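PDB 3ZHE: protein SMG-7 from Caenorhabditis elegans, which pairs with an SMG-5 protein, each contributing a 14-3-3-like domain, in a heterodimer whose arrangement is required for efficient nonsense-mediated mRNA decay. Local coordinates for residues Tyr98-Ser103 with Gln155-Ile159; Ile260-Met264 with Val284-Trp288; Ala22-Leu26 with Lys52-Met56. One frame throughout, in Å; residues are numbered along the deposited sequence.

Contact 1 (Tyr98-Ser103 with Gln155-Ile159)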
ATOM      1  N   TYR B  98       4.093   4.560  -4.853  1.00 88.46           N
ATOM      2  CA  TYR B  98       3.596   5.905  -5.120  1.00 86.10           C
ATOM      3  C   TYR B  98       3.196   6.640  -3.840  1.00 86.13           C
ATOM      4  O   TYR B  98       2.530   7.674  -3.891  1.00 71.73           O
ATOM      5  CB  TYR B  98       2.424   5.862  -6.103  1.00 85.05           C
ATOM      6  CG  TYR B  98       2.818   5.525  -7.526  1.00 90.20           C
ATOM      7  CD1 TYR B  98       3.284   6.508  -8.391  1.00 87.60           C
ATOM      8  CD2 TYR B  98       2.724   4.226  -8.005  1.00 97.12           C
ATOM      9  CE1 TYR B  98       3.646   6.205  -9.692  1.00 89.23           C
ATOM     10  CE2 TYR B  98       3.083   3.911  -9.303  1.00 96.12           C
ATOM     11  CZ  TYR B  98       3.543   4.905 -10.143  1.00 92.78           C
ATOM     12  OH  TYR B  98       3.903   4.597 -11.436  1.00 91.64           O
ATOM     13  N   GLY B  99       3.610   6.101  -2.696  1.00 81.27           N
ATOM     14  CA  GLY B  99       3.320   6.711  -1.410  1.00 72.83           C
ATOM     15  C   GLY B  99       2.838   5.710  -0.376  1.00 81.11           C
ATOM     16  O   GLY B  99       1.950   4.904  -0.653  1.00 77.17           O
ATOM     17  N   ASN B 100       3.422   5.764   0.819  1.00 89.42           N
ATOM     18  CA  ASN B 100       3.024   4.876   1.909  1.00 96.02           C
ATOM     19  C   ASN B 100       1.700   5.279   2.545  1.00 98.70           C
ATOM     20  O   ASN B 100       1.202   4.601   3.446  1.00108.43           O
ATOM     21  CB  ASN B 100       4.113   4.793   2.979  1.00109.87           C
ATOM     22  CG  ASN B 100       5.193   3.786   2.634  1.00121.70           C
ATOM     23  OD1 ASN B 100       4.975   2.868   1.842  1.00123.43           O
ATOM     24  ND2 ASN B 100       6.364   3.949   3.236  1.00124.41           N
ATOM     25  N   ASP B 101       1.137   6.386   2.076  1.00 92.89           N
ATOM     26  CA  ASP B 101      -0.186   6.804   2.510  1.00 95.47           C
ATOM     27  C   ASP B 101      -1.248   6.005   1.762  1.00 94.47           C
ATOM     28  O   ASP B 101      -2.397   5.926   2.194  1.00 96.94           O
ATOM     29  CB  ASP B 101      -0.383   8.304   2.282  1.00 95.18           C
ATOM     30  CG  ASP B 101      -0.224   8.699   0.827  1.00 92.80           C
ATOM     31  OD1 ASP B 101       0.657   8.134   0.145  1.00 86.93           O
ATOM     32  OD2 ASP B 101      -0.984   9.578   0.368  1.00 97.23           O
ATOM     33  N   ILE B 102      -0.851   5.415   0.637  1.00 88.20           N
ATOM     34  CA  ILE B 102      -1.746   4.572  -0.149  1.00 79.83           C
ATOM     35  C   ILE B 102      -2.100   3.308   0.627  1.00 80.11           C
ATOM     36  O   ILE B 102      -1.219   2.646   1.179  1.00 80.55           O
ATOM     37  CB  ILE B 102      -1.112   4.183  -1.502  1.00 74.21           C
ATOM     38  CG1 ILE B 102      -0.917   5.422  -2.378  1.00 72.21           C
ATOM     39  CG2 ILE B 102      -1.973   3.158  -2.226  1.00 68.34           C
ATOM     40  CD1 ILE B 102      -0.307   5.123  -3.732  1.00 71.40           C
ATOM     41  N   SER B 103      -3.391   2.986   0.673  1.00 83.39           N
ATOM     42  CA  SER B 103      -3.882   1.809   1.388  1.00 87.60           C
ATOM     43  C   SER B 103      -3.170   0.535   0.946  1.00 85.77           C
ATOM     44  O   SER B 103      -3.055   0.256  -0.248  1.00 86.18           O
ATOM     45  CB  SER B 103      -5.394   1.659   1.203  1.00 92.42           C
ATOM     46  OG  SER B 103      -5.850   0.429   1.737  1.00 95.14           O
ATOM     47  N   GLN B 155      -5.144  10.834  -3.561  1.00 74.88           N
ATOM     48  CA  GLN B 155      -4.019  10.006  -3.983  1.00 80.20           C
ATOM     49  C   GLN B 155      -3.999   9.872  -5.504  1.00 82.95           C
ATOM     50  O   GLN B 155      -2.977  10.128  -6.143  1.00 84.95           O
ATOM     51  CB  GLN B 155      -4.076   8.629  -3.316  1.00 84.07           C
ATOM     52  CG  GLN B 155      -3.828   8.660  -1.813  1.00 93.89           C
ATOM     53  CD  GLN B 155      -4.027   7.308  -1.152  1.00105.74           C
ATOM     54  OE1 GLN B 155      -4.251   6.301  -1.823  1.00107.40           O
ATOM     55  NE2 GLN B 155      -3.949   7.283   0.174  1.00113.71           N
ATOM     56  N   SER B 156      -5.141   9.491  -6.072  1.00 84.63           N
ATOM     57  CA  SER B 156      -5.301   9.360  -7.518  1.00 83.84           C
ATOM     58  C   SER B 156      -4.910  10.642  -8.248  1.00 83.65           C
ATOM     59  O   SER B 156      -4.194  10.603  -9.250  1.00 79.99           O
ATOM     60  CB  SER B 156      -6.747   8.984  -7.854  1.00 83.00           C
ATOM     61  OG  SER B 156      -7.023   9.140  -9.235  1.00 78.98           O
ATOM     62  N   CYS B 157      -5.384  11.773  -7.735  1.00 85.99           N
ATOM     63  CA  CYS B 157      -5.072  13.079  -8.304  1.00 88.60           C
ATOM     64  C   CYS B 157      -3.573  13.360  -8.258  1.00 94.65           C
ATOM     65  O   CYS B 157      -3.010  13.911  -9.203  1.00 97.81           O
ATOM     66  CB  CYS B 157      -5.835  14.180  -7.563  1.00 72.65           C
ATOM     67  SG  CYS B 157      -5.548  15.849  -8.194  1.00 92.07           S
ATOM     68  N   ARG B 158      -2.930  12.975  -7.159  1.00 95.16           N
ATOM     69  CA  ARG B 158      -1.491  13.177  -7.017  1.00 84.25           C
ATOM     70  C   ARG B 158      -0.707  12.339  -8.020  1.00 80.38           C
ATOM     71  O   ARG B 158       0.236  12.828  -8.644  1.00 79.26           O
ATOM     72  CB  ARG B 158      -1.021  12.861  -5.594  1.00 77.77           C
ATOM     73  CG  ARG B 158       0.463  13.145  -5.372  1.00 75.41           C
ATOM     74  CD  ARG B 158       0.914  12.831  -3.952  1.00 74.70           C
ATOM     75  NE  ARG B 158       1.027  11.397  -3.702  1.00 73.51           N
ATOM     76  CZ  ARG B 158       0.317  10.742  -2.791  1.00 76.48           C
ATOM     77  NH1 ARG B 158      -0.554  11.394  -2.034  1.00 76.34           N
ATOM     78  NH2 ARG B 158       0.483   9.436  -2.631  1.00 71.82           N
ATOM     79  N   ILE B 159      -1.101  11.077  -8.173  1.00 75.23           N
ATOM     80  CA  ILE B 159      -0.393  10.168  -9.071  1.00 77.07           C
ATOM     81  C   ILE B 159      -0.511  10.621 -10.524  1.00 84.01           C
ATOM     82  O   ILE B 159       0.485  10.688 -11.247  1.00 85.73           O
ATOM     83  CB  ILE B 159      -0.892   8.713  -8.941  1.00 79.30           C
ATOM     84  CG1 ILE B 159      -0.932   8.284  -7.473  1.00 78.47           C
ATOM     85  CG2 ILE B 159      -0.009   7.773  -9.747  1.00 81.17           C
ATOM     86  CD1 ILE B 159       0.326   8.607  -6.700  1.00 85.05           C
TER
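Residues 98-103 form an irregular, turning segment that runs antiparallel to the helical turn 155-159: the CA atoms of Tyr98 and Ile159 lie 7.0 Å apart, as do those of Ile102 and Gln155. A type I beta turn from Gly99 to Ile102, closed by Ile102 N to Gly99 O at 3.1 Å, compacts the segment. Gly99 has a positive phi of 134°, where a CB would be jammed against the preceding carbonyl and would also clash with NH2 of Arg158. Ser103 then takes the N-cap position before helix 104-107. The opposing turn ends helix 146-159, the second helix of a predicted TPR repeat, which packs on helix 122-142 through Gln155 and Ser156; the 98-103 loop thus lies beside this helical pair. Arg158 is long enough to reach across to the loop. Its NH2 donates to Tyr98 O at 3.0 Å, nearly straight, and its NH1 forms a salt bridge with Asp101 OD2 at 3.0 Å, both partners meeting the guanidinium edge. This charged pair suits the exposed side, whereas Ile159 is buried and apolar: its CD1 sits 3.5 Å from Tyr98 CB, and its CG2 makes a CH-pi contact 4.2 Å from the centroid of the Tyr98 ring. The hydroxyl of Tyr98 hydrogen-bonds Ser125. Gln155, long and extended, reaches across to the loop's far end, its OE1 lying 3.5 Å from Ile102 CG1 and its NE2 2.9 Å from Asp101 O.

Contact 2 (Ile260-Met264 with Val284-Trp288)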
ATOM      1  N   ILE B 260      -9.233  32.400  -8.550  1.00 89.90           N
ATOM      2  CA  ILE B 260      -8.500  32.774  -9.756  1.00 86.45           C
ATOM      3  C   ILE B 260      -8.715  31.782 -10.896  1.00 86.50           C
ATOM      4  O   ILE B 260      -9.032  32.179 -12.018  1.00 89.20           O
ATOM      5  CB  ILE B 260      -6.991  32.923  -9.475  1.00 87.25           C
ATOM      6  CG1 ILE B 260      -6.741  34.094  -8.522  1.00 89.09           C
ATOM      7  CG2 ILE B 260      -6.219  33.114 -10.774  1.00 84.94           C
ATOM      8  CD1 ILE B 260      -7.332  35.406  -9.001  1.00 82.32           C
ATOM      9  N   VAL B 261      -8.542  30.495 -10.604  1.00 91.12           N
ATOM     10  CA  VAL B 261      -8.731  29.444 -11.608  1.00 88.99           C
ATOM     11  C   VAL B 261     -10.134  29.412 -12.240  1.00 84.85           C
ATOM     12  O   VAL B 261     -10.248  29.364 -13.467  1.00 84.62           O
ATOM     13  CB  VAL B 261      -8.318  28.042 -11.075  1.00101.21           C
ATOM     14  CG1 VAL B 261      -8.940  26.937 -11.914  1.00100.68           C
ATOM     15  CG2 VAL B 261      -6.804  27.910 -11.045  1.00101.39           C
ATOM     16  N   PRO B 262     -11.203  29.444 -11.418  1.00 82.50           N
ATOM     17  CA  PRO B 262     -12.536  29.481 -12.032  1.00 86.24           C
ATOM     18  C   PRO B 262     -12.770  30.758 -12.835  1.00 95.41           C
ATOM     19  O   PRO B 262     -13.541  30.746 -13.795  1.00101.85           O
ATOM     20  CB  PRO B 262     -13.479  29.450 -10.824  1.00 82.96           C
ATOM     21  CG  PRO B 262     -12.680  28.838  -9.733  1.00 83.70           C
ATOM     22  CD  PRO B 262     -11.289  29.333  -9.950  1.00 82.43           C
ATOM     23  N   LEU B 263     -12.111  31.845 -12.443  1.00 94.19           N
ATOM     24  CA  LEU B 263     -12.266  33.120 -13.133  1.00 91.65           C
ATOM     25  C   LEU B 263     -11.641  33.065 -14.526  1.00 87.19           C
ATOM     26  O   LEU B 263     -12.179  33.635 -15.475  1.00 90.65           O
ATOM     27  CB  LEU B 263     -11.658  34.260 -12.312  1.00 94.85           C
ATOM     28  CG  LEU B 263     -12.111  35.675 -12.681  1.00100.71           C
ATOM     29  CD1 LEU B 263     -13.625  35.791 -12.589  1.00103.67           C
ATOM     30  CD2 LEU B 263     -11.438  36.709 -11.789  1.00104.32           C
ATOM     31  N   MET B 264     -10.510  32.372 -14.642  1.00 79.98           N
ATOM     32  CA  MET B 264      -9.849  32.182 -15.932  1.00 82.05           C
ATOM     33  C   MET B 264     -10.762  31.470 -16.920  1.00 90.36           C
ATOM     34  O   MET B 264     -10.901  31.892 -18.068  1.00 91.50           O
ATOM     35  CB  MET B 264      -8.566  31.365 -15.772  1.00 79.88           C
ATOM     36  CG  MET B 264      -7.452  32.068 -15.026  1.00 81.31           C
ATOM     37  SD  MET B 264      -5.888  31.173 -15.119  1.00134.17           S
ATOM     38  CE  MET B 264      -5.685  31.018 -16.892  1.00 70.05           C
ATOM     39  N   VAL B 284     -14.905  41.115 -14.837  1.00 98.69           N
ATOM     40  CA  VAL B 284     -13.737  40.251 -14.699  1.00 98.34           C
ATOM     41  C   VAL B 284     -12.450  41.066 -14.611  1.00101.83           C
ATOM     42  O   VAL B 284     -11.577  40.772 -13.800  1.00102.39           O
ATOM     43  CB  VAL B 284     -13.635  39.255 -15.875  1.00 94.85           C
ATOM     44  CG1 VAL B 284     -12.356  38.434 -15.779  1.00 88.80           C
ATOM     45  CG2 VAL B 284     -14.855  38.348 -15.908  1.00 94.40           C
ATOM     46  N   LYS B 285     -12.354  42.103 -15.437  1.00104.03           N
ATOM     47  CA  LYS B 285     -11.186  42.976 -15.458  1.00105.81           C
ATOM     48  C   LYS B 285     -11.009  43.684 -14.122  1.00108.80           C
ATOM     49  O   LYS B 285      -9.896  43.779 -13.606  1.00108.03           O
ATOM     50  CB  LYS B 285     -11.310  44.007 -16.581  1.00105.86           C
ATOM     51  N   THR B 286     -12.112  44.180 -13.568  1.00112.58           N
ATOM     52  CA  THR B 286     -12.078  44.841 -12.265  1.00118.34           C
ATOM     53  C   THR B 286     -11.529  43.907 -11.191  1.00109.53           C
ATOM     54  O   THR B 286     -10.533  44.227 -10.518  1.00106.35           O
ATOM     55  CB  THR B 286     -13.477  45.331 -11.843  1.00126.40           C
ATOM     56  OG1 THR B 286     -13.997  46.217 -12.841  1.00 89.41           O
ATOM     57  CG2 THR B 286     -13.412  46.065 -10.510  1.00 89.44           C
ATOM     58  N   ILE B 287     -12.170  42.748 -11.043  1.00105.71           N
ATOM     59  CA  ILE B 287     -11.734  41.769 -10.039  1.00102.01           C
ATOM     60  C   ILE B 287     -10.262  41.388 -10.213  1.00100.65           C
ATOM     61  O   ILE B 287      -9.462  41.458  -9.269  1.00101.53           O
ATOM     62  CB  ILE B 287     -12.584  40.485 -10.092  1.00 97.38           C
ATOM     63  CG1 ILE B 287     -14.047  40.800  -9.781  1.00101.06           C
ATOM     64  CG2 ILE B 287     -12.042  39.443  -9.121  1.00 91.20           C
ATOM     65  CD1 ILE B 287     -14.942  39.581  -9.773  1.00101.19           C
ATOM     66  N   TRP B 288      -9.927  40.994 -11.437  1.00 98.54           N
ATOM     67  CA  TRP B 288      -8.583  40.571 -11.813  1.00 96.64           C
ATOM     68  C   TRP B 288      -7.529  41.610 -11.448  1.00 93.22           C
ATOM     69  O   TRP B 288      -6.530  41.290 -10.805  1.00 87.45           O
ATOM     70  CB  TRP B 288      -8.541  40.308 -13.317  1.00 96.45           C
ATOM     71  CG  TRP B 288      -7.417  39.442 -13.763  1.00 95.81           C
ATOM     72  CD1 TRP B 288      -6.172  39.846 -14.140  1.00100.52           C
ATOM     73  CD2 TRP B 288      -7.438  38.017 -13.897  1.00 88.63           C
ATOM     74  NE1 TRP B 288      -5.411  38.758 -14.496  1.00 98.04           N
ATOM     75  CE2 TRP B 288      -6.167  37.624 -14.355  1.00 90.96           C
ATOM     76  CE3 TRP B 288      -8.408  37.036 -13.670  1.00 85.59           C
ATOM     77  CZ2 TRP B 288      -5.840  36.292 -14.592  1.00 89.51           C
ATOM     78  CZ3 TRP B 288      -8.080  35.714 -13.904  1.00 86.54           C
ATOM     79  CH2 TRP B 288      -6.807  35.355 -14.359  1.00 88.65           C
TER
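Ile260 opens the segment one helical turn before Met264, and its CA lies 8.1 Å from that of Trp288 on the facing helix. Although its CA-to-CB bond points sideways, its CG2 approaches Trp288 CH2 to 4.3 Å, and the side chain also packs on Ile318, Leu321 and Leu322 of helix 313-322. Val261 turns away to meet Tyr185 and Thr188 of helix 180-191. At Pro262 the helix kinks, because a proline nitrogen has no hydrogen to offer the preceding turn; its ring packs against Tyr226 and Leu230 of helix 222-234. The two helices, 257-270 and 277-304, follow one another in the chain as an antiparallel helical hairpin inside the Est1-type DNA/RNA-binding region, which is related to TPR proteins. The short segments run at 155° to each other, and their axes come no closer than 11.6 Å, a wide spacing bridged by large side chains: Leu263 faces Val284 and Ile287, with the Trp288 indole beside them reaching toward the other helix. Leu263, whose CA-to-CB bond points toward the facing helix, is the central residue: its CD2 touches Ile287 CG2 at 3.9 Å and Trp288 CE3 at 3.6 Å, and its CG lies 4.2 Å from Val284 CG1. Branched and compact, it fills the space bounded by these three side chains. Met264, flexible and unbranched, sets its CG 3.4 Å from CH2 at the edge of the Trp288 ring, whose NE1 is turned to a hydrogen bond with the carbonyl of Leu322.

Contact 3 (Ala22-Leu26 with Lys52-Met56); sequences APQYL and KLKSM
Lys52 lays its aliphatic chain over one face of the Tyr25 ring, with CE 3.8 Å from the ring centroid in a CH-pi contact and NZ 4.8 Å from it, 15° off the normal, in a cation-pi interaction. Both segments are regular alpha helix, residues 22-26 forming the first turn of theirs. Their N-to-C directions meet at 161°, nearly antiparallel, with axes 10.0 Å apart at closest approach and the CA atoms of Ala22 and Lys52 6.4 Å apart. Tyr25 is t at chi1; Lys52 is m, m, t, t, so it bends early and then extends, bringing its CG to 3.5 Å from Tyr25 CD1. The small Ala22 permits the close approach: its CB meets Met56 CG at 3.5 Å. Met56 (chi1 -89°, then t and p) carries SD to 3.9 Å from Pro23 CD; Pro23 suits the first turn, where no backbone NH is needed, and also packs on Val84 of the partner chain, the nonsense-mediated mRNA decay protein. Leu26 (m, t) places CD2 3.8 Å from Lys52 CB. Such near-antiparallel packing of neighbouring helices is consistent with the 14-3-3-like domain, an all-helical bundle. Leu26, Leu53 and Met56 continue the apolar layer onto Phe81, Ala78 and Leu77 of helix 68-92.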
ATOM      1  N   ALA B  22     -21.198 -10.811 -17.061  1.00 93.98           N
ATOM      2  CA  ALA B  22     -20.109  -9.863 -16.829  1.00 82.54           C
ATOM      3  C   ALA B  22     -18.937 -10.330 -15.943  1.00 89.14           C
ATOM      4  O   ALA B  22     -17.790  -9.993 -16.239  1.00 98.36           O
ATOM      5  CB  ALA B  22     -20.660  -8.528 -16.336  1.00 77.90           C
ATOM      6  N   PRO B  23     -19.206 -11.076 -14.849  1.00 85.54           N
ATOM      7  CA  PRO B  23     -18.075 -11.546 -14.034  1.00 81.01           C
ATOM      8  C   PRO B  23     -17.070 -12.384 -14.827  1.00 76.73           C
ATOM      9  O   PRO B  23     -15.861 -12.292 -14.592  1.00 77.38           O
ATOM     10  CB  PRO B  23     -18.752 -12.412 -12.971  1.00 81.03           C
ATOM     11  CG  PRO B  23     -20.096 -11.827 -12.826  1.00 83.10           C
ATOM     12  CD  PRO B  23     -20.497 -11.378 -14.201  1.00 83.54           C
ATOM     13  N   GLN B  24     -17.581 -13.190 -15.754  1.00 81.20           N
ATOM     14  CA  GLN B  24     -16.755 -13.982 -16.661  1.00 82.61           C
ATOM     15  C   GLN B  24     -15.801 -13.070 -17.428  1.00 79.91           C
ATOM     16  O   GLN B  24     -14.588 -13.315 -17.500  1.00 78.98           O
ATOM     17  CB  GLN B  24     -17.664 -14.750 -17.628  1.00 87.47           C
ATOM     18  CG  GLN B  24     -16.954 -15.593 -18.674  1.00 93.60           C
ATOM     19  CD  GLN B  24     -17.928 -16.384 -19.530  1.00111.75           C
ATOM     20  OE1 GLN B  24     -19.031 -16.711 -19.091  1.00115.72           O
ATOM     21  NE2 GLN B  24     -17.528 -16.685 -20.761  1.00120.31           N
ATOM     22  N   TYR B  25     -16.371 -12.001 -17.974  1.00 80.84           N
ATOM     23  CA  TYR B  25     -15.627 -11.002 -18.725  1.00 81.96           C
ATOM     24  C   TYR B  25     -14.561 -10.334 -17.860  1.00 81.65           C
ATOM     25  O   TYR B  25     -13.430 -10.140 -18.305  1.00 78.79           O
ATOM     26  CB  TYR B  25     -16.589  -9.949 -19.273  1.00 85.45           C
ATOM     27  CG  TYR B  25     -16.013  -9.095 -20.375  1.00 80.69           C
ATOM     28  CD1 TYR B  25     -15.276  -7.954 -20.086  1.00 77.64           C
ATOM     29  CD2 TYR B  25     -16.212  -9.425 -21.708  1.00 81.83           C
ATOM     30  CE1 TYR B  25     -14.752  -7.169 -21.093  1.00 81.80           C
ATOM     31  CE2 TYR B  25     -15.693  -8.647 -22.722  1.00 82.42           C
ATOM     32  CZ  TYR B  25     -14.963  -7.520 -22.409  1.00 85.38           C
ATOM     33  OH  TYR B  25     -14.442  -6.741 -23.417  1.00 87.27           O
ATOM     34  N   LEU B  26     -14.928  -9.984 -16.629  1.00 81.40           N
ATOM     35  CA  LEU B  26     -14.006  -9.341 -15.694  1.00 80.37           C
ATOM     36  C   LEU B  26     -12.808 -10.232 -15.390  1.00 72.95           C
ATOM     37  O   LEU B  26     -11.655  -9.793 -15.450  1.00 85.65           O
ATOM     38  CB  LEU B  26     -14.725  -8.980 -14.391  1.00 86.23           C
ATOM     39  CG  LEU B  26     -15.634  -7.751 -14.405  1.00 89.08           C
ATOM     40  CD1 LEU B  26     -16.226  -7.513 -13.024  1.00 89.34           C
ATOM     41  CD2 LEU B  26     -14.861  -6.531 -14.875  1.00 90.23           C
ATOM     42  N   LYS B  52     -17.427  -2.611 -17.335  1.00 84.59           N
ATOM     43  CA  LYS B  52     -18.214  -3.805 -17.050  1.00 82.77           C
ATOM     44  C   LYS B  52     -18.745  -3.788 -15.622  1.00 74.95           C
ATOM     45  O   LYS B  52     -19.905  -4.128 -15.371  1.00 70.02           O
ATOM     46  CB  LYS B  52     -17.381  -5.066 -17.287  1.00 80.14           C
ATOM     47  CG  LYS B  52     -17.330  -5.505 -18.737  1.00 83.57           C
ATOM     48  CD  LYS B  52     -18.700  -5.959 -19.210  1.00 83.91           C
ATOM     49  CE  LYS B  52     -18.663  -6.438 -20.651  1.00 88.25           C
ATOM     50  NZ  LYS B  52     -20.018  -6.823 -21.135  1.00 93.08           N
ATOM     51  N   LEU B  53     -17.888  -3.388 -14.687  1.00 76.93           N
ATOM     52  CA  LEU B  53     -18.281  -3.349 -13.283  1.00 82.57           C
ATOM     53  C   LEU B  53     -19.392  -2.322 -13.031  1.00 77.64           C
ATOM     54  O   LEU B  53     -20.437  -2.651 -12.463  1.00 69.22           O
ATOM     55  CB  LEU B  53     -17.062  -3.064 -12.406  1.00 88.86           C
ATOM     56  CG  LEU B  53     -17.234  -3.165 -10.893  1.00 90.81           C
ATOM     57  CD1 LEU B  53     -16.023  -3.840 -10.276  1.00 83.23           C
ATOM     58  CD2 LEU B  53     -17.425  -1.784 -10.303  1.00101.08           C
ATOM     59  N   LYS B  54     -19.155  -1.083 -13.455  1.00 82.55           N
ATOM     60  CA  LYS B  54     -20.138  -0.005 -13.344  1.00 81.43           C
ATOM     61  C   LYS B  54     -21.435  -0.393 -14.037  1.00 80.31           C
ATOM     62  O   LYS B  54     -22.527  -0.080 -13.555  1.00 82.81           O
ATOM     63  CB  LYS B  54     -19.587   1.288 -13.955  1.00 69.37           C
ATOM     64  CG  LYS B  54     -20.578   2.446 -14.024  1.00 81.14           C
ATOM     65  CD  LYS B  54     -20.895   2.998 -12.645  1.00 81.83           C
ATOM     66  CE  LYS B  54     -21.782   4.229 -12.736  1.00 89.12           C
ATOM     67  NZ  LYS B  54     -22.134   4.757 -11.391  1.00 93.78           N
ATOM     68  N   SER B  55     -21.303  -1.064 -15.178  1.00 81.62           N
ATOM     69  CA  SER B  55     -22.453  -1.631 -15.870  1.00 72.11           C
ATOM     70  C   SER B  55     -23.251  -2.503 -14.918  1.00 82.59           C
ATOM     71  O   SER B  55     -24.411  -2.215 -14.643  1.00 84.94           O
ATOM     72  CB  SER B  55     -22.015  -2.458 -17.079  1.00 88.48           C
ATOM     73  OG  SER B  55     -23.043  -3.343 -17.489  1.00 99.59           O
ATOM     74  N   MET B  56     -22.612  -3.556 -14.411  1.00 84.72           N
ATOM     75  CA  MET B  56     -23.238  -4.473 -13.462  1.00 85.34           C
ATOM     76  C   MET B  56     -23.970  -3.740 -12.348  1.00 84.44           C
ATOM     77  O   MET B  56     -25.166  -3.957 -12.132  1.00 84.58           O
ATOM     78  CB  MET B  56     -22.192  -5.395 -12.842  1.00 84.17           C
ATOM     79  CG  MET B  56     -21.949  -6.669 -13.615  1.00 83.60           C
ATOM     80  SD  MET B  56     -20.700  -7.708 -12.838  1.00 94.43           S
ATOM     81  CE  MET B  56     -21.301  -7.737 -11.153  1.00 86.17           C
TER

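Overall arrangement
From the N terminus, contact 3 comes first, closing the 25 residues between Leu26 and Lys52 and joining helix 22-35 to helix 45-63. Contact 1 follows after helix 68-92: it closes the 51 residues between Ser103 and Gln155 and holds the loop after that helix to the end of helix 146-159. Contact 2, the last, spans only 19 intervening residues, joining helix 257-270 to helix 277-304. The three loops are in series; none nests or crosses. Contact 1 has its centre 26 Å from that of contact 3 and 32 Å from that of contact 2, whereas contacts 2 and 3, 44 Å apart between centres, lie on opposite sides of the chain's centre.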